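Local coordinates for VIN1 (Oscarella pearsei, PDB 6BFI), which binds actin filaments as a sponge homolog of vinculin and may play a role in cell-cell adhesion, at residues 86-91 with 106-111; 388-393 with 401-406; 540-545 with 567-572; 754-759 with 812-817. One frame throughout, in Å; residues are numbered along the deposited sequence.

Contact 1 (86-91 with 106-111); sequences VFLSDA and RKLLDG
Lys107 sets its ammonium over one face of the Phe87 ring, a cation-pi contact between two neighbouring antiparallel helices of the all-helical vinculin fold. Lys107 NZ lies 3.6 Å from the centroid of the Phe87 ring and 28° off the ring normal, displaced toward the rim, so that Phe87 CE1 is its nearest ring atom. The two side chains cross at about a right angle, and Lys107 CE rests above Phe87 CD1. Bends at chi3 and chi4 fold the end of the lysine back over the ring. Asp90 flanks the same chain: its OD2 is 3.5 Å from Lys107 CE but 4.6 Å from Lys107 NZ, too far for a salt bridge, although its charge would probably still favour the ammonium there. An alanine at Phe87 would probably leave the Lys107 ammonium without its aromatic partner and free to swing. Nearer the backbones, the axes of the short segments approach to 7.7 Å with 151° between their directions. Gly111, with no side chain, is consistent with this closeness: Phe87 CB sits 3.7 Å from Gly111 CA. On the buried side Leu88 sends CD2 to the carbonyl oxygen of Leu108 and to Gly111, while also packing on Val44 and Val47 of helix 41-59. One turn on, the methyl of Ala91 settles against the start of the Leu108 side chain, with Ala91 CB 3.7 Å from Leu108 CB.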
# COMPACT_ATOMS: atom_id res chain seq x y z
N VAL A 86 -39.37 -2.08 23.07
CA VAL A 86 -40.41 -2.60 23.96
C VAL A 86 -39.87 -3.78 24.76
O VAL A 86 -40.12 -3.90 25.97
CB VAL A 86 -41.67 -2.98 23.17
CG1 VAL A 86 -42.70 -3.63 24.09
CG2 VAL A 86 -42.25 -1.75 22.48
N PHE A 87 -39.13 -4.67 24.10
CA PHE A 87 -38.52 -5.80 24.81
C PHE A 87 -37.59 -5.31 25.92
O PHE A 87 -37.52 -5.93 26.99
CB PHE A 87 -37.75 -6.69 23.84
CG PHE A 87 -38.62 -7.67 23.10
CD1 PHE A 87 -40.00 -7.60 23.19
CD2 PHE A 87 -38.05 -8.68 22.34
CE1 PHE A 87 -40.80 -8.51 22.52
CE2 PHE A 87 -38.85 -9.59 21.67
CZ PHE A 87 -40.22 -9.51 21.76
N LEU A 88 -36.88 -4.21 25.68
CA LEU A 88 -36.04 -3.66 26.74
C LEU A 88 -36.88 -3.14 27.90
O LEU A 88 -36.51 -3.33 29.07
CB LEU A 88 -35.14 -2.56 26.20
CG LEU A 88 -33.95 -3.03 25.36
CD1 LEU A 88 -32.93 -1.92 25.21
CD2 LEU A 88 -33.31 -4.28 25.97
N SER A 89 -38.01 -2.49 27.61
CA SER A 89 -38.88 -2.01 28.68
C SER A 89 -39.40 -3.17 29.53
O SER A 89 -39.31 -3.14 30.77
CB SER A 89 -40.05 -1.21 28.09
OG SER A 89 -39.58 -0.09 27.37
N ASP A 90 -39.94 -4.20 28.87
CA ASP A 90 -40.40 -5.38 29.59
C ASP A 90 -39.28 -6.01 30.40
O ASP A 90 -39.49 -6.45 31.54
CB ASP A 90 -40.99 -6.40 28.62
CG ASP A 90 -42.06 -5.80 27.72
OD1 ASP A 90 -42.63 -4.74 28.08
OD2 ASP A 90 -42.33 -6.39 26.65
N ALA A 91 -38.07 -6.06 29.83
CA ALA A 91 -36.93 -6.60 30.56
C ALA A 91 -36.65 -5.82 31.83
O ALA A 91 -36.41 -6.41 32.89
CB ALA A 91 -35.69 -6.61 29.66
N ARG A 106 -34.48 -13.29 28.67
CA ARG A 106 -34.70 -13.53 27.25
C ARG A 106 -34.99 -12.22 26.52
O ARG A 106 -34.38 -11.93 25.49
CB ARG A 106 -35.84 -14.52 27.05
CG ARG A 106 -36.06 -14.93 25.59
CD ARG A 106 -37.32 -15.76 25.42
NE ARG A 106 -38.54 -14.96 25.53
CZ ARG A 106 -39.09 -14.31 24.51
NH1 ARG A 106 -38.54 -14.35 23.31
NH2 ARG A 106 -40.20 -13.60 24.70
N LYS A 107 -35.94 -11.43 27.03
CA LYS A 107 -36.28 -10.18 26.36
C LYS A 107 -35.17 -9.15 26.50
O LYS A 107 -35.04 -8.27 25.63
CB LYS A 107 -37.60 -9.63 26.91
CG LYS A 107 -38.75 -10.62 26.82
CD LYS A 107 -40.07 -10.00 27.24
CE LYS A 107 -40.82 -9.45 26.04
NZ LYS A 107 -41.05 -10.52 25.03
N LEU A 108 -34.37 -9.24 27.56
CA LEU A 108 -33.22 -8.34 27.69
C LEU A 108 -32.21 -8.60 26.59
O LEU A 108 -31.74 -7.66 25.93
CB LEU A 108 -32.57 -8.51 29.07
CG LEU A 108 -31.37 -7.60 29.32
CD1 LEU A 108 -31.82 -6.18 29.63
CD2 LEU A 108 -30.49 -8.14 30.43
N LEU A 109 -31.85 -9.86 26.36
CA LEU A 109 -30.89 -10.17 25.31
C LEU A 109 -31.48 -9.94 23.92
O LEU A 109 -30.82 -9.36 23.05
CB LEU A 109 -30.40 -11.62 25.45
CG LEU A 109 -29.63 -11.96 26.73
CD1 LEU A 109 -29.25 -13.43 26.75
CD2 LEU A 109 -28.40 -11.08 26.87
N ASP A 110 -32.73 -10.38 23.71
CA ASP A 110 -33.36 -10.23 22.40
C ASP A 110 -33.51 -8.77 22.01
O ASP A 110 -33.07 -8.35 20.94
CB ASP A 110 -34.72 -10.93 22.40
CG ASP A 110 -34.65 -12.35 21.88
OD1 ASP A 110 -33.58 -12.98 22.01
OD2 ASP A 110 -35.66 -12.84 21.34
N GLY A 111 -34.14 -7.97 22.88
CA GLY A 111 -34.24 -6.54 22.60
C GLY A 111 -32.88 -5.87 22.54
O GLY A 111 -32.70 -4.89 21.82

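Contact 2 (388-393 with 401-406); sequences DAALAS and ANFAQK
A helical hairpin brings the last turn of helix 381-390 against the beginning of helix 399-427, with Ala389 and Ala390 meeting Phe403 across it. Ala389 points its methyl at the second helix, where CB is 3.9 Å from Phe403 CA and equally far from Lys406 CG. The lysine is bent at chi2 (-65°), and beyond CG its chain leads away from the alanine. Phe403 CG stands anti to the backbone N (chi1 -178°), and the ring extends beside the end of the first helix. There the backbone N of Ala390 meets the ring edge in its plane, 3.8 Å from Phe403 CD1, and Ala390 CB approaches Phe403 CE1 obliquely at 3.7 Å. Small residues on the first helix let the two backbones come near, with Ala389 CA 5.0 Å from Phe403 CA. In this helix-bundle protein the ring also joins a third element, touching Ala456, Arg457 and Leu460 of helix 452-460. An alanine in place of Phe403 would probably open a gap between Ala390 and helix 452-460. After Ala390 the chain leaves the helix at Leu391, and in the connection Ala392 O accepts a hydrogen bond from Arg399 NH2.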
# COMPACT_ATOMS: atom_id res chain seq x y z
N ASP A 388 9.46 12.86 -32.70
CA ASP A 388 10.19 13.49 -33.80
C ASP A 388 10.09 12.67 -35.08
O ASP A 388 10.08 13.24 -36.17
CB ASP A 388 11.65 13.71 -33.41
CG ASP A 388 11.81 14.68 -32.26
OD1 ASP A 388 10.88 15.49 -32.03
OD2 ASP A 388 12.86 14.64 -31.58
N ALA A 389 10.03 11.34 -34.95
CA ALA A 389 9.86 10.50 -36.14
C ALA A 389 8.50 10.73 -36.78
O ALA A 389 8.38 10.72 -38.01
CB ALA A 389 10.04 9.03 -35.77
N ALA A 390 7.47 10.94 -35.96
CA ALA A 390 6.14 11.23 -36.50
C ALA A 390 6.10 12.60 -37.16
O ALA A 390 5.32 12.81 -38.10
CB ALA A 390 5.09 11.14 -35.40
N LEU A 391 6.91 13.55 -36.69
CA LEU A 391 6.92 14.91 -37.21
C LEU A 391 7.82 15.07 -38.42
O LEU A 391 8.11 16.21 -38.81
CB LEU A 391 7.34 15.88 -36.11
CG LEU A 391 6.35 16.10 -34.97
CD1 LEU A 391 6.96 16.97 -33.88
CD2 LEU A 391 5.06 16.72 -35.50
N ALA A 392 8.27 13.98 -39.03
CA ALA A 392 9.13 14.07 -40.20
C ALA A 392 8.36 14.66 -41.37
O ALA A 392 7.17 14.37 -41.56
CB ALA A 392 9.68 12.70 -40.57
N SER A 393 9.04 15.50 -42.16
CA SER A 393 8.39 16.11 -43.30
C SER A 393 8.00 15.04 -44.32
O SER A 393 8.66 14.00 -44.42
CB SER A 393 9.32 17.14 -43.96
OG SER A 393 10.21 16.53 -44.87
N ALA A 401 10.16 3.95 -42.27
CA ALA A 401 11.12 3.06 -41.63
C ALA A 401 11.61 3.65 -40.31
O ALA A 401 11.67 2.94 -39.29
CB ALA A 401 12.30 2.80 -42.57
N ASN A 402 11.96 4.94 -40.30
CA ASN A 402 12.36 5.60 -39.07
C ASN A 402 11.25 5.52 -38.03
O ASN A 402 11.50 5.22 -36.86
CB ASN A 402 12.72 7.06 -39.35
CG ASN A 402 14.04 7.21 -40.08
OD1 ASN A 402 14.64 6.22 -40.51
ND2 ASN A 402 14.50 8.44 -40.23
N PHE A 403 10.01 5.79 -38.44
CA PHE A 403 8.90 5.75 -37.50
C PHE A 403 8.70 4.35 -36.94
O PHE A 403 8.43 4.18 -35.74
CB PHE A 403 7.62 6.25 -38.16
CG PHE A 403 6.44 6.29 -37.24
CD1 PHE A 403 6.22 7.39 -36.42
CD2 PHE A 403 5.56 5.23 -37.16
CE1 PHE A 403 5.15 7.43 -35.56
CE2 PHE A 403 4.48 5.26 -36.31
CZ PHE A 403 4.27 6.37 -35.50
N ALA A 404 8.83 3.33 -37.78
CA ALA A 404 8.68 1.95 -37.32
C ALA A 404 9.76 1.61 -36.30
O ALA A 404 9.47 1.05 -35.23
CB ALA A 404 8.72 0.99 -38.50
N GLN A 405 11.01 1.95 -36.60
CA GLN A 405 12.11 1.61 -35.70
C GLN A 405 11.97 2.34 -34.37
O GLN A 405 12.11 1.73 -33.30
CB GLN A 405 13.45 1.94 -36.36
CG GLN A 405 14.65 1.55 -35.51
CD GLN A 405 15.83 1.09 -36.33
OE1 GLN A 405 16.25 1.76 -37.27
NE2 GLN A 405 16.36 -0.08 -35.99
N LYS A 406 11.68 3.64 -34.40
CA LYS A 406 11.49 4.39 -33.16
C LYS A 406 10.29 3.87 -32.38
O LYS A 406 10.30 3.88 -31.14
CB LYS A 406 11.33 5.88 -33.46
CG LYS A 406 12.51 6.52 -34.17
CD LYS A 406 13.76 6.52 -33.30
CE LYS A 406 14.91 7.22 -34.00
NZ LYS A 406 16.11 7.31 -33.12

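Contact 3 (540-545 with 567-572); sequences RVIQVA and SLAKSI
Leu568 O is gripped twice from within its own segment, while the side chain of the same residue packs against Ile542 and Val541. Ser571 OG donates to Leu568 O at 2.7 Å, and Ser571 N reaches the same oxygen at 3.1 Å. Both donors come from the same face of the carbonyl plane, the hydroxyl tilted 22° from that plane. The pair ties the backbone between Leu568 and Ser571. The side-chain contacts across the interface are apolar. Ile542 reaches out with CD1, which lies 3.6 Å from Leu568 CD2 and also touches Leu568 CG and CB; the two side chains cross at a slant. Ile542 CD1 also approaches Ala569 CB at 4.1 Å, so it rests against two successive residues of the opposing helix. This is side-chain packing within a bundle of long helices, as in other members of the vinculin family, with helix 524-550 facing residues 555-584. Leu568 CG is anti to the backbone N (chi1 172°), and from there Leu568 CD2 also comes within 3.9 Å of Val541 CG1, the side chains crossing at about a right angle. Leu568 packs in addition on Val606 and Val609 of helix 589-615, and Val541 on Met500 and Ser503 of helix 496-519. Further along, Ile572 lies against Ala535, Ala538 and Asn539 of helix 524-550. Ile572 CD1 approaches Ile542 CG1 at 4.4 Å.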
# COMPACT_ATOMS: atom_id res chain seq x y z
N ARG A 540 20.70 11.45 -13.28
CA ARG A 540 20.01 10.41 -12.53
C ARG A 540 20.54 10.33 -11.10
O ARG A 540 19.77 10.11 -10.16
CB ARG A 540 20.15 9.06 -13.24
CG ARG A 540 19.17 8.89 -14.39
CD ARG A 540 17.76 8.78 -13.85
NE ARG A 540 17.59 7.57 -13.05
CZ ARG A 540 16.75 7.45 -12.03
NH1 ARG A 540 16.00 8.47 -11.66
NH2 ARG A 540 16.67 6.30 -11.38
N VAL A 541 21.85 10.53 -10.92
CA VAL A 541 22.40 10.61 -9.57
C VAL A 541 21.77 11.79 -8.82
O VAL A 541 21.45 11.69 -7.63
CB VAL A 541 23.93 10.72 -9.62
CG1 VAL A 541 24.49 11.12 -8.26
CG2 VAL A 541 24.54 9.42 -10.10
N ILE A 542 21.58 12.91 -9.53
CA ILE A 542 20.93 14.07 -8.92
C ILE A 542 19.53 13.72 -8.46
O ILE A 542 19.13 14.05 -7.33
CB ILE A 542 20.92 15.25 -9.91
CG1 ILE A 542 22.34 15.62 -10.34
CG2 ILE A 542 20.21 16.45 -9.29
CD1 ILE A 542 23.17 16.20 -9.23
N GLN A 543 18.75 13.06 -9.32
CA GLN A 543 17.36 12.75 -8.98
C GLN A 543 17.28 11.79 -7.80
O GLN A 543 16.50 12.01 -6.86
CB GLN A 543 16.64 12.17 -10.20
CG GLN A 543 16.54 13.11 -11.38
CD GLN A 543 15.85 12.47 -12.56
OE1 GLN A 543 15.11 11.50 -12.41
NE2 GLN A 543 16.09 13.02 -13.75
N VAL A 544 18.06 10.71 -7.83
CA VAL A 544 18.04 9.76 -6.72
C VAL A 544 18.47 10.45 -5.43
O VAL A 544 17.90 10.20 -4.36
CB VAL A 544 18.92 8.54 -7.05
CG1 VAL A 544 19.02 7.63 -5.84
CG2 VAL A 544 18.35 7.79 -8.23
N ALA A 545 19.45 11.35 -5.51
CA ALA A 545 19.82 12.13 -4.34
C ALA A 545 18.67 13.00 -3.86
O ALA A 545 18.51 13.21 -2.65
CB ALA A 545 21.05 12.99 -4.64
N SER A 567 26.45 21.01 -6.24
CA SER A 567 27.81 21.12 -6.77
C SER A 567 28.01 20.20 -7.97
O SER A 567 28.71 20.56 -8.92
CB SER A 567 28.83 20.81 -5.68
OG SER A 567 30.15 20.88 -6.17
N LEU A 568 27.41 19.01 -7.94
CA LEU A 568 27.51 18.12 -9.09
C LEU A 568 26.74 18.66 -10.28
O LEU A 568 27.22 18.60 -11.42
CB LEU A 568 27.00 16.72 -8.71
CG LEU A 568 26.86 15.72 -9.86
CD1 LEU A 568 28.20 15.49 -10.54
CD2 LEU A 568 26.29 14.40 -9.36
N ALA A 569 25.54 19.21 -10.04
CA ALA A 569 24.72 19.73 -11.13
C ALA A 569 25.36 20.95 -11.78
O ALA A 569 25.18 21.16 -12.99
CB ALA A 569 23.33 20.08 -10.61
N LYS A 570 26.11 21.74 -11.02
CA LYS A 570 26.77 22.90 -11.61
C LYS A 570 27.94 22.53 -12.52
O LYS A 570 28.53 23.43 -13.13
CB LYS A 570 27.25 23.85 -10.51
CG LYS A 570 26.13 24.52 -9.74
CD LYS A 570 26.62 25.74 -8.98
CE LYS A 570 25.46 26.48 -8.32
NZ LYS A 570 25.88 27.78 -7.74
N SER A 571 28.28 21.25 -12.63
CA SER A 571 29.41 20.82 -13.45
C SER A 571 28.99 20.06 -14.71
O SER A 571 29.85 19.80 -15.56
CB SER A 571 30.35 19.92 -12.63
OG SER A 571 29.74 18.67 -12.38
N ILE A 572 27.72 19.71 -14.85
CA ILE A 572 27.30 18.87 -15.96
C ILE A 572 27.30 19.65 -17.27
O ILE A 572 27.92 19.24 -18.25
CB ILE A 572 25.92 18.25 -15.67
CG1 ILE A 572 25.95 17.49 -14.35
CG2 ILE A 572 25.49 17.33 -16.81
CD1 ILE A 572 24.60 16.98 -13.89

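Contact 4 (754-759 with 812-817); sequences TNLLQL and RASEAA
Ala813 CB is met by three side chains of helix 750-760: Asn755, Leu756 and Leu759. Leu756 has CG anti to the backbone N (chi1 179°), which carries it toward the second helix, and chi2 (59°) sets where its methyls go. Leu756 CD1 lies 3.9 Å from Ala813 CB and 3.5 Å from Ser814 OG, the closer of the two methyls to that hydroxyl. Leu756 CD2 reaches Ala817 CB at 4.3 Å, one turn further along. Leu759 differs, with CG anti to the carbonyl carbon; its CD1 closes on Ala813 CB at 3.8 Å. The amide nitrogen Asn755 ND2 is 3.7 Å from Ala813 CB. A water donates to Ala813 O at 2.7 Å and accepts a weak hydrogen bond from Asn755 ND2, so the water links the two helices, one leg only weakly, beside the apolar contact. The Ser814 hydroxyl, though next to Leu756, is hydrogen-bonded to Val810 O within its own helix. The short segments run antiparallel, 151° between their directions, and their axes approach to 8.9 Å. Within this helical fold, Leu756 and Leu759 both extend their packing to Val810 of helix 786-817, while helix 718-745 borders the pair, its Ala744 touching Leu756 and its Ile743 touching Ala817.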
# COMPACT_ATOMS: atom_id res chain seq x y z
N THR A 754 5.89 6.47 7.25
CA THR A 754 4.65 6.22 6.53
C THR A 754 4.20 4.77 6.70
O THR A 754 3.01 4.49 6.89
CB THR A 754 4.82 6.56 5.05
OG1 THR A 754 4.95 7.98 4.90
CG2 THR A 754 3.63 6.07 4.24
N ASN A 755 5.15 3.83 6.65
CA ASN A 755 4.81 2.42 6.81
C ASN A 755 4.09 2.16 8.13
O ASN A 755 3.13 1.38 8.18
CB ASN A 755 6.07 1.56 6.70
CG ASN A 755 5.77 0.07 6.79
OD1 ASN A 755 4.71 -0.38 6.37
ND2 ASN A 755 6.71 -0.69 7.34
N LEU A 756 4.54 2.81 9.20
CA LEU A 756 3.92 2.61 10.51
C LEU A 756 2.60 3.36 10.63
O LEU A 756 1.64 2.85 11.22
CB LEU A 756 4.88 3.03 11.62
CG LEU A 756 4.38 2.90 13.06
CD1 LEU A 756 4.01 1.45 13.38
CD2 LEU A 756 5.43 3.42 14.03
N LEU A 757 2.53 4.58 10.07
CA LEU A 757 1.30 5.36 10.19
C LEU A 757 0.16 4.75 9.39
O LEU A 757 -1.00 4.79 9.83
CB LEU A 757 1.55 6.80 9.76
CG LEU A 757 2.35 7.63 10.76
CD1 LEU A 757 2.31 9.11 10.40
CD2 LEU A 757 1.83 7.41 12.17
N GLN A 758 0.46 4.17 8.22
CA GLN A 758 -0.58 3.50 7.45
C GLN A 758 -1.25 2.40 8.26
O GLN A 758 -2.46 2.17 8.14
CB GLN A 758 0.02 2.91 6.16
CG GLN A 758 0.39 3.95 5.12
CD GLN A 758 0.96 3.31 3.86
OE1 GLN A 758 1.12 2.09 3.79
NE2 GLN A 758 1.25 4.13 2.86
N LEU A 759 -0.47 1.70 9.10
CA LEU A 759 -1.04 0.66 9.94
C LEU A 759 -1.76 1.24 11.15
O LEU A 759 -2.81 0.73 11.55
CB LEU A 759 0.06 -0.31 10.39
CG LEU A 759 0.84 -0.98 9.26
CD1 LEU A 759 2.02 -1.77 9.83
CD2 LEU A 759 -0.06 -1.88 8.44
N ARG A 812 6.42 -5.20 13.65
CA ARG A 812 7.53 -5.17 12.70
C ARG A 812 7.81 -3.75 12.21
O ARG A 812 8.97 -3.33 12.12
CB ARG A 812 7.25 -6.11 11.53
CG ARG A 812 7.12 -7.57 11.95
CD ARG A 812 6.89 -8.47 10.75
NE ARG A 812 6.67 -9.85 11.16
CZ ARG A 812 6.44 -10.86 10.32
NH1 ARG A 812 6.41 -10.63 9.01
NH2 ARG A 812 6.25 -12.08 10.78
N ALA A 813 6.76 -3.00 11.89
CA ALA A 813 6.95 -1.64 11.39
C ALA A 813 7.54 -0.72 12.46
O ALA A 813 8.25 0.23 12.12
CB ALA A 813 5.62 -1.07 10.88
N SER A 814 7.25 -0.99 13.73
CA SER A 814 7.84 -0.20 14.80
C SER A 814 9.32 -0.52 14.96
O SER A 814 10.15 0.39 15.14
CB SER A 814 7.09 -0.44 16.11
OG SER A 814 5.72 -0.14 15.98
N GLU A 815 9.67 -1.81 14.90
CA GLU A 815 11.08 -2.18 14.91
C GLU A 815 11.82 -1.54 13.74
O GLU A 815 12.98 -1.12 13.88
CB GLU A 815 11.22 -3.71 14.87
CG GLU A 815 12.63 -4.22 15.12
CD GLU A 815 13.47 -4.30 13.86
OE1 GLU A 815 12.89 -4.19 12.75
OE2 GLU A 815 14.70 -4.47 13.97
N ALA A 816 11.16 -1.44 12.58
CA ALA A 816 11.79 -0.78 11.44
C ALA A 816 11.90 0.72 11.66
O ALA A 816 12.87 1.34 11.21
CB ALA A 816 11.00 -1.08 10.17
N ALA A 817 10.93 1.32 12.34
CA ALA A 817 10.97 2.75 12.59
C ALA A 817 12.01 3.13 13.64
O ALA A 817 12.47 4.27 13.65
CB ALA A 817 9.59 3.26 13.02
O HOH W 1 8.28 1.21 9.65

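The four contacts follow one another along the chain, each closing before the next opens, and none touches another. Contact 1 is far from contacts 2 and 3, its centre about 80 Å and 74 Å from theirs, on the opposite side of the chain's centre. Contact 4 lies nearest the middle, about 12 Å from the centre of the chain, and its own centre is about 45 Å from that of contact 1. Contacts 3 and 4 come nearest, about 16 Å between closest atoms; contacts 2 and 3 follow at about 18 Å, while contacts 2 and 4 stay about 35 Å apart at their nearest atoms. All are helix-to-helix packing.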